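Local atomic coordinates of glycosyltransferase (Streptomyces halstedii, PDB entry 3WAD), a protein that belongs to the GT-B class of glycosyltransferases, built from two Rossmann-like domains that face each other across a cleft. Residues His147-Met150 with Leu154-Trp157; Met160-Asn165 with Ser217-Leu222; Arg11-Asn16 with Ile128-Thr133. All blocks are in the same frame, centred on the assembly; numbering follows the deposited sequence.

Contact 1: residues His147-Met150 with Leu154-Trp157; sequences HVRM and LDQW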
loop_
_atom_site.group_PDB
_atom_site.type_symbol
_atom_site.label_atom_id
_atom_site.label_comp_id
_atom_site.label_asym_id
_atom_site.label_seq_id
_atom_site.Cartn_x
_atom_site.Cartn_y
_atom_site.Cartn_z
ATOM N N HIS B 147 12.026 19.923 2.881
ATOM C CA HIS B 147 12.182 18.605 2.181
ATOM C C HIS B 147 13.059 17.684 3.013
ATOM O O HIS B 147 14.072 18.111 3.605
ATOM C CB HIS B 147 12.660 18.795 0.750
ATOM C CG HIS B 147 13.802 19.749 0.631
ATOM N ND1 HIS B 147 15.117 19.334 0.682
ATOM C CD2 HIS B 147 13.837 21.102 0.542
ATOM C CE1 HIS B 147 15.909 20.387 0.596
ATOM N NE2 HIS B 147 15.158 21.464 0.466
ATOM N N VAL B 148 12.661 16.424 3.069
ATOM C CA VAL B 148 13.368 15.432 3.841
ATOM C C VAL B 148 14.114 14.491 2.875
ATOM O O VAL B 148 13.459 13.860 1.959
ATOM C CB VAL B 148 12.397 14.641 4.652
ATOM C CG1 VAL B 148 13.132 13.478 5.384
ATOM C CG2 VAL B 148 11.704 15.532 5.637
ATOM N N ARG B 149 15.447 14.414 3.041
ATOM C CA ARG B 149 16.267 13.515 2.235
ATOM C C ARG B 149 16.157 12.102 2.850
ATOM O O ARG B 149 16.556 11.886 4.000
ATOM C CB ARG B 149 17.708 14.061 2.069
ATOM C CG ARG B 149 18.658 13.135 1.230
ATOM C CD ARG B 149 20.031 13.736 1.112
ATOM N NE ARG B 149 20.613 13.817 2.447
ATOM C CZ ARG B 149 21.684 13.128 2.859
ATOM N NH1 ARG B 149 22.337 12.306 2.018
ATOM N NH2 ARG B 149 22.065 13.250 4.130
ATOM N N MET B 150 15.612 11.152 2.073
ATOM C CA MET B 150 15.402 9.829 2.582
ATOM C C MET B 150 16.548 8.858 2.202
ATOM O O MET B 150 16.773 8.582 1.020
ATOM C CB MET B 150 14.041 9.234 2.192
ATOM C CG MET B 150 13.880 7.818 2.785
ATOM S SD MET B 150 12.127 7.361 2.677
ATOM C CE MET B 150 12.150 5.994 3.769
ATOM N N LEU B 154 23.334 3.337 4.673
ATOM C CA LEU B 154 24.150 4.389 5.270
ATOM C C LEU B 154 24.368 5.649 4.431
ATOM O O LEU B 154 24.247 5.657 3.203
ATOM C CB LEU B 154 25.513 3.806 5.708
ATOM C CG LEU B 154 25.588 2.514 6.539
ATOM C CD1 LEU B 154 27.090 2.255 6.950
ATOM C CD2 LEU B 154 24.699 2.445 7.772
ATOM N N ASP B 155 24.653 6.749 5.106
ATOM C CA ASP B 155 24.768 8.033 4.438
ATOM C C ASP B 155 26.206 8.292 3.943
ATOM O O ASP B 155 26.894 9.163 4.479
ATOM C CB ASP B 155 24.286 9.145 5.375
ATOM C CG ASP B 155 24.106 10.463 4.667
ATOM O OD1 ASP B 155 24.161 10.587 3.389
ATOM O OD2 ASP B 155 23.872 11.416 5.424
ATOM N N GLN B 156 26.646 7.524 2.931
ATOM C CA GLN B 156 27.969 7.694 2.356
ATOM C C GLN B 156 28.143 9.122 1.898
ATOM O O GLN B 156 29.226 9.719 2.019
ATOM C CB GLN B 156 28.140 6.772 1.133
ATOM C CG GLN B 156 28.120 5.284 1.424
ATOM C CD GLN B 156 29.300 4.760 2.267
ATOM O OE1 GLN B 156 30.066 5.525 2.867
ATOM N NE2 GLN B 156 29.461 3.402 2.268
ATOM N N TRP B 157 27.082 9.681 1.300
ATOM C CA TRP B 157 27.213 10.979 0.660
ATOM C C TRP B 157 27.373 12.029 1.739
ATOM O O TRP B 157 28.191 12.936 1.576
ATOM C CB TRP B 157 25.934 11.271 -0.148
ATOM C CG TRP B 157 25.941 12.464 -1.090
ATOM C CD1 TRP B 157 25.252 13.648 -0.929
ATOM C CD2 TRP B 157 26.582 12.545 -2.386
ATOM N NE1 TRP B 157 25.449 14.461 -2.034
ATOM C CE2 TRP B 157 26.259 13.815 -2.934
ATOM C CE3 TRP B 157 27.469 11.714 -3.078
ATOM C CZ2 TRP B 157 26.716 14.235 -4.201
ATOM C CZ3 TRP B 157 27.927 12.111 -4.363
ATOM C CH2 TRP B 157 27.543 13.382 -4.907
#
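Almost the whole of this buried contact is one bidentate salt bridge: Arg149, on strand 147-150, takes hold of Asp155 end-on with both terminal nitrogens, one to each carboxylate oxygen. NH1 of Arg149 lies 2.9 Å from OD1 of Asp155, and NH2 of Arg149 lies 2.9 Å from OD2 of Asp155. Each oxygen is approached on its syn side and close to the guanidinium plane, but the two flat groups are not coplanar; their planes stand 45° apart, and the nitrogens come in a little over 30° out of the carboxylate plane. Arg149 gets there by running out straight, with CG anti to the backbone N (chi1 179°), and then bending at chi3. The only other touch comes from Trp157, whose CB sits 4.3 Å from NH1 of Arg149.

Both ends of the bridge are fixed by further partners. NE of Arg149 bonds to the carbonyl O of Thr201 and NH2 also to Thr205, which probably leaves the guanidinium little freedom to turn. Asp155 has a second job: it is the N-cap of helix 156-168, and the same OD1 accepts from the backbone N of Gly158. An aspartate at a helix start, facing an arginine as well, would be expected to stay ionised. The arrangement is a strand-to-helix connection of a Rossmann-like domain, with the helix N-cap tied back by a salt bridge to the strand before it.

Contact 2: residues Met160-Asn165 with Ser217-Leu222; sequences MRDHFN and SEQPAL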
loop_
_atom_site.group_PDB
_atom_site.type_symbol
_atom_site.label_atom_id
_atom_site.label_comp_id
_atom_site.label_asym_id
_atom_site.label_seq_id
_atom_site.Cartn_x
_atom_site.Cartn_y
_atom_site.Cartn_z
ATOM N N MET B 160 30.943 11.763 3.278
ATOM C CA MET B 160 31.931 12.420 2.465
ATOM C C MET B 160 31.686 13.951 2.486
ATOM O O MET B 160 32.626 14.743 2.351
ATOM C CB MET B 160 31.834 11.941 0.987
ATOM C CG MET B 160 31.994 10.420 0.807
ATOM S SD MET B 160 33.739 10.039 0.643
ATOM C CE MET B 160 33.804 9.898 -1.132
ATOM N N ARG B 161 30.415 14.362 2.505
ATOM C CA ARG B 161 30.151 15.805 2.392
ATOM C C ARG B 161 30.673 16.570 3.645
ATOM O O ARG B 161 31.182 17.692 3.541
ATOM C CB ARG B 161 28.659 16.090 2.218
ATOM C CG ARG B 161 28.400 17.593 2.150
ATOM C CD ARG B 161 29.011 18.125 0.893
ATOM N NE ARG B 161 28.496 19.451 0.534
ATOM C CZ ARG B 161 28.989 20.227 -0.424
ATOM N NH1 ARG B 161 29.959 19.773 -1.229
ATOM N NH2 ARG B 161 28.440 21.447 -0.661
ATOM N N ASP B 162 30.508 15.949 4.792
ATOM C CA ASP B 162 31.025 16.533 6.047
ATOM C C ASP B 162 32.528 16.709 5.991
ATOM O O ASP B 162 33.017 17.824 6.299
ATOM C CB ASP B 162 30.614 15.717 7.233
ATOM C CG ASP B 162 29.177 15.905 7.560
ATOM O OD1 ASP B 162 28.504 16.869 7.037
ATOM O OD2 ASP B 162 28.688 15.052 8.309
ATOM N N HIS B 163 33.234 15.659 5.569
ATOM C CA HIS B 163 34.681 15.710 5.414
ATOM C C HIS B 163 35.015 16.835 4.461
ATOM O O HIS B 163 35.880 17.652 4.781
ATOM C CB HIS B 163 35.278 14.442 4.795
ATOM C CG HIS B 163 35.471 13.300 5.738
ATOM N ND1 HIS B 163 36.461 13.273 6.699
ATOM C CD2 HIS B 163 34.851 12.095 5.814
ATOM C CE1 HIS B 163 36.393 12.141 7.375
ATOM N NE2 HIS B 163 35.432 11.402 6.849
ATOM N N PHE B 164 34.379 16.843 3.285
ATOM C CA PHE B 164 34.635 17.861 2.290
ATOM C C PHE B 164 34.425 19.276 2.799
ATOM O O PHE B 164 35.210 20.200 2.454
ATOM C CB PHE B 164 33.758 17.681 1.051
ATOM C CG PHE B 164 34.120 18.575 -0.078
ATOM C CD1 PHE B 164 35.246 18.314 -0.837
ATOM C CD2 PHE B 164 33.333 19.652 -0.413
ATOM C CE1 PHE B 164 35.579 19.073 -1.946
ATOM C CE2 PHE B 164 33.661 20.468 -1.514
ATOM C CZ PHE B 164 34.782 20.179 -2.276
ATOM N N ASN B 165 33.361 19.464 3.598
ATOM C CA ASN B 165 33.071 20.837 4.033
ATOM C C ASN B 165 34.077 21.267 5.131
ATOM O O ASN B 165 34.444 22.419 5.158
ATOM C CB ASN B 165 31.633 21.034 4.560
ATOM C CG ASN B 165 30.559 20.898 3.492
ATOM O OD1 ASN B 165 30.778 21.137 2.315
ATOM N ND2 ASN B 165 29.371 20.484 3.925
ATOM N N SER B 217 27.269 11.920 12.118
ATOM C CA SER B 217 26.903 12.976 11.191
ATOM C C SER B 217 27.046 14.335 11.914
ATOM O O SER B 217 26.821 14.434 13.076
ATOM C CB SER B 217 25.457 12.767 10.703
ATOM O OG SER B 217 25.077 13.759 9.753
ATOM N N GLU B 218 27.463 15.364 11.218
ATOM C CA GLU B 218 27.470 16.697 11.769
ATOM C C GLU B 218 26.051 17.258 11.687
ATOM O O GLU B 218 25.800 18.396 12.058
ATOM C CB GLU B 218 28.441 17.576 10.980
ATOM C CG GLU B 218 29.930 17.351 11.361
ATOM C CD GLU B 218 30.852 18.322 10.628
ATOM O OE1 GLU B 218 30.598 19.549 10.712
ATOM O OE2 GLU B 218 31.836 17.872 9.973
ATOM N N GLN B 219 25.114 16.463 11.174
ATOM C CA GLN B 219 23.717 16.867 11.144
ATOM C C GLN B 219 22.785 15.839 11.827
ATOM O O GLN B 219 23.130 14.655 12.005
ATOM C CB GLN B 219 23.292 17.226 9.714
ATOM C CG GLN B 219 23.921 18.553 9.198
ATOM C CD GLN B 219 25.303 18.394 8.538
ATOM O OE1 GLN B 219 25.587 17.392 7.860
ATOM N NE2 GLN B 219 26.166 19.400 8.726
ATOM N N PRO B 220 21.626 16.306 12.296
ATOM C CA PRO B 220 20.796 15.303 12.929
ATOM C C PRO B 220 20.001 14.551 11.820
ATOM O O PRO B 220 19.898 15.029 10.666
ATOM C CB PRO B 220 19.906 16.135 13.869
ATOM C CG PRO B 220 20.316 17.596 13.666
ATOM C CD PRO B 220 21.021 17.645 12.351
ATOM N N ALA B 221 19.528 13.358 12.150
ATOM C CA ALA B 221 18.846 12.450 11.211
ATOM C C ALA B 221 17.717 11.927 12.021
ATOM O O ALA B 221 17.932 11.561 13.177
ATOM C CB ALA B 221 19.737 11.247 10.838
ATOM N N LEU B 222 16.537 11.825 11.438
ATOM C CA LEU B 222 15.443 11.148 12.118
ATOM C C LEU B 222 15.765 9.678 11.899
ATOM O O LEU B 222 16.242 9.297 10.822
ATOM C CB LEU B 222 14.137 11.492 11.417
ATOM C CG LEU B 222 13.686 12.957 11.500
ATOM C CD1 LEU B 222 12.595 13.167 10.469
ATOM C CD2 LEU B 222 13.113 13.115 12.896
HETATM O O HOH W 1 26.497 13.258 7.613
HETATM O O HOH W 2 31.811 19.606 7.920
#
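Asp162, on the side of helix 156-168 that faces the loop 217-220, meets that loop with its carboxylate, and everything close in this contact gathers round that one buried side chain. The backbone N of Glu218 donates to OD2 of Asp162 at 3.2 Å, a long but nearly straight bond (173° at the hydrogen) that comes in from above the carboxylate plane. Next to it CB of Glu218 packs 3.7 Å from OD2 of Asp162. The torsion of Asp162 (chi1 -74°) sets CG beside its backbone N and aims the carboxylate at the loop. The loop in turn is shaped by an ST turn: OG of Ser217 accepts from the backbone N of Gln219 at 3.1 Å, a local bend consistent with the way the Glu218 N-H points at the helix.

Round this direct grip the loop is exposed, and water fills in the rest of the bonding. One water donates to OD2 of Asp162 and lies 2.6 Å from OG of Ser217. A second donates both to the carbonyl O of Asp162 and to OE2 of Glu218, 2.7 Å from each, so it links the helix backbone to the glutamate. The side chains of Asp162 and Glu218 run past each other in opposite directions, and their carboxylates stay apart, OD2 of Asp162 being 4.5 Å from OE2 of Glu218; that proximity of like charges may be eased by the waters and the backbone N-H. On a different side of the helix, Phe164 stacks on Trp89. This is a polar, water-bridged junction between a helix and the loop that leads to the short, weakly bonded strand at about 221-222, outermost in this chain's parallel sheet of the N-terminal Rossmann-like domain.

Contact 3: residues Arg11-Asn16 with Ile128-Thr133; sequences RSHLYN and IWDALT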
loop_
_atom_site.group_PDB
_atom_site.type_symbol
_atom_site.label_atom_id
_atom_site.label_comp_id
_atom_site.label_asym_id
_atom_site.label_seq_id
_atom_site.Cartn_x
_atom_site.Cartn_y
_atom_site.Cartn_z
ATOM N N ARG B 11 13.249 -0.023 -8.820
ATOM C CA ARG B 11 12.308 -0.665 -7.934
ATOM C C ARG B 11 12.766 -0.747 -6.471
ATOM O O ARG B 11 11.913 -0.658 -5.575
ATOM C CB ARG B 11 11.926 -2.066 -8.441
ATOM C CG ARG B 11 10.571 -2.623 -7.965
ATOM C CD ARG B 11 10.086 -3.732 -8.971
ATOM N NE ARG B 11 11.241 -4.345 -9.633
ATOM C CZ ARG B 11 11.613 -4.144 -10.903
ATOM N NH1 ARG B 11 10.905 -3.361 -11.722
ATOM N NH2 ARG B 11 12.712 -4.742 -11.366
ATOM N N SER B 12 14.040 -1.035 -6.247
ATOM C CA SER B 12 14.624 -1.131 -4.887
ATOM C C SER B 12 14.508 0.218 -4.170
ATOM O O SER B 12 14.169 0.251 -3.032
ATOM C CB SER B 12 16.136 -1.504 -4.952
ATOM O OG SER B 12 16.195 -2.828 -5.459
ATOM N N HIS B 13 14.867 1.308 -4.829
ATOM C CA HIS B 13 14.818 2.601 -4.154
ATOM C C HIS B 13 13.363 2.987 -3.982
ATOM O O HIS B 13 13.030 3.588 -2.966
ATOM C CB HIS B 13 15.558 3.657 -4.928
ATOM C CG HIS B 13 17.046 3.551 -4.821
ATOM N ND1 HIS B 13 17.793 4.458 -4.098
ATOM C CD2 HIS B 13 17.942 2.670 -5.388
ATOM C CE1 HIS B 13 19.079 4.139 -4.200
ATOM N NE2 HIS B 13 19.196 3.089 -5.016
ATOM N N LEU B 14 12.481 2.612 -4.925
ATOM C CA LEU B 14 11.021 2.734 -4.671
ATOM C C LEU B 14 10.560 2.012 -3.440
ATOM O O LEU B 14 9.963 2.667 -2.574
ATOM C CB LEU B 14 10.163 2.369 -5.874
ATOM C CG LEU B 14 8.666 2.260 -5.532
ATOM C CD1 LEU B 14 8.040 3.569 -4.966
ATOM C CD2 LEU B 14 7.841 1.658 -6.694
ATOM N N TYR B 15 10.788 0.681 -3.339
ATOM C CA TYR B 15 10.353 -0.110 -2.179
ATOM C C TYR B 15 10.873 0.398 -0.837
ATOM O O TYR B 15 10.239 0.177 0.228
ATOM C CB TYR B 15 10.873 -1.551 -2.308
ATOM C CG TYR B 15 10.180 -2.335 -3.377
ATOM C CD1 TYR B 15 9.224 -1.733 -4.231
ATOM C CD2 TYR B 15 10.461 -3.700 -3.507
ATOM C CE1 TYR B 15 8.571 -2.481 -5.198
ATOM C CE2 TYR B 15 9.855 -4.442 -4.468
ATOM C CZ TYR B 15 8.909 -3.845 -5.299
ATOM O OH TYR B 15 8.331 -4.661 -6.238
ATOM N N ASN B 16 12.044 1.004 -0.871
ATOM C CA ASN B 16 12.633 1.587 0.340
ATOM C C ASN B 16 11.627 2.608 1.033
ATOM O O ASN B 16 11.564 2.713 2.277
ATOM C CB ASN B 16 13.955 2.275 -0.065
ATOM C CG ASN B 16 14.644 2.982 1.109
ATOM O OD1 ASN B 16 14.789 4.220 1.140
ATOM N ND2 ASN B 16 15.072 2.207 2.059
ATOM N N ILE B 128 9.557 14.636 0.086
ATOM C CA ILE B 128 10.444 13.518 0.626
ATOM C C ILE B 128 11.141 12.923 -0.592
ATOM O O ILE B 128 10.477 12.415 -1.501
ATOM C CB ILE B 128 9.706 12.422 1.361
ATOM C CG1 ILE B 128 8.843 13.024 2.539
ATOM C CG2 ILE B 128 10.698 11.297 1.870
ATOM C CD1 ILE B 128 7.990 12.034 3.208
ATOM N N TRP B 129 12.460 13.075 -0.664
ATOM C CA TRP B 129 13.163 12.610 -1.867
ATOM C C TRP B 129 14.136 11.497 -1.484
ATOM O O TRP B 129 14.968 11.647 -0.587
ATOM C CB TRP B 129 13.898 13.685 -2.573
ATOM C CG TRP B 129 14.760 14.675 -1.729
ATOM C CD1 TRP B 129 14.313 15.663 -0.793
ATOM C CD2 TRP B 129 16.196 14.776 -1.749
ATOM N NE1 TRP B 129 15.406 16.385 -0.334
ATOM C CE2 TRP B 129 16.561 15.855 -0.873
ATOM C CE3 TRP B 129 17.205 14.149 -2.518
ATOM C CZ2 TRP B 129 17.896 16.269 -0.713
ATOM C CZ3 TRP B 129 18.517 14.559 -2.356
ATOM C CH2 TRP B 129 18.856 15.632 -1.450
ATOM N N ASP B 130 14.056 10.405 -2.220
ATOM C CA ASP B 130 15.154 9.413 -2.243
ATOM C C ASP B 130 16.522 10.089 -2.424
ATOM O O ASP B 130 16.665 10.948 -3.289
ATOM C CB ASP B 130 14.902 8.464 -3.386
ATOM C CG ASP B 130 16.183 7.680 -3.791
ATOM O OD1 ASP B 130 16.341 6.606 -3.233
ATOM O OD2 ASP B 130 16.983 8.156 -4.656
ATOM N N ALA B 131 17.521 9.659 -1.626
ATOM C CA ALA B 131 18.773 10.414 -1.478
ATOM C C ALA B 131 19.567 10.568 -2.793
ATOM O O ALA B 131 20.450 11.422 -2.914
ATOM C CB ALA B 131 19.631 9.811 -0.364
ATOM N N LEU B 132 19.259 9.725 -3.777
ATOM C CA LEU B 132 19.895 9.806 -5.074
ATOM C C LEU B 132 19.083 10.606 -6.073
ATOM O O LEU B 132 19.454 10.640 -7.256
ATOM C CB LEU B 132 20.136 8.386 -5.623
ATOM C CG LEU B 132 21.119 7.558 -4.791
ATOM C CD1 LEU B 132 21.616 6.286 -5.581
ATOM C CD2 LEU B 132 22.318 8.355 -4.353
ATOM N N THR B 133 17.947 11.179 -5.646
ATOM C CA THR B 133 17.048 11.801 -6.620
ATOM C C THR B 133 17.006 13.372 -6.526
ATOM O O THR B 133 16.079 13.941 -5.929
ATOM C CB THR B 133 15.585 11.178 -6.456
ATOM O OG1 THR B 133 15.677 9.739 -6.588
ATOM C CG2 THR B 133 14.673 11.706 -7.587
HETATM O O HOH W 3 14.538 5.593 -1.732
#
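His13 on helix 11-16 meets Asp130 at the C-terminal end of strand 126-130, where the loops of a Rossmann-like parallel sheet gather. Along the second segment, Ile128 and Trp129 first hold the strand in the sheet through backbone bonds, Ile128 to strand 2-6 and Trp129 to strand 147-150. Asp130 comes next and carries the contact. A chi1 of 162° swings the carboxylate away from the backbone N, and ND1 of His13 donates a hydrogen bond to OD1 of Asp130 at 2.7 Å (157° at the hydrogen). That bond uses the syn side of the oxygen and lies near the imidazole plane, while ring and carboxylate stand 74° apart. A water lies 2.6 Å from OD1 of Asp130 and 2.8 Å from the carbonyl O of His13, with more acceptors nearby than protons to give.

Asp130 also opens a type I beta turn to Thr133, in which CD1 of Leu132 comes within 3.6 Å of CE1 of His13. Phe8 and Phe152 meet the imidazole. The other oxygen turns to its own loop: the backbone N of Leu132 donates to OD2, making an Asx turn, and from the opposite face OG1 of Thr133 donates to OD2 of Asp130 at 2.8 Å.

How the contacts relate
From the N terminus, contact 3 comes first: it closes a long loop, with 111 residues between 11-16 and 128-133, and brings the helix after strand 2-6 against the end of strand 126-130. Contact 1 opens afterwards and closes a tight connection of three residues out of strand 147-150. Contact 2 follows on the same helix, 156-168, and closes a 51-residue loop at 217-222. The three stand in series; none nests in or crosses another. Contacts 1 and 3 meet directly, because their strands are neighbours and Met150 N probably bonds to Trp129 O. Contacts 2 and 3 stay about 9 Å apart at their nearest atoms, yet all three reach one parallel sheet.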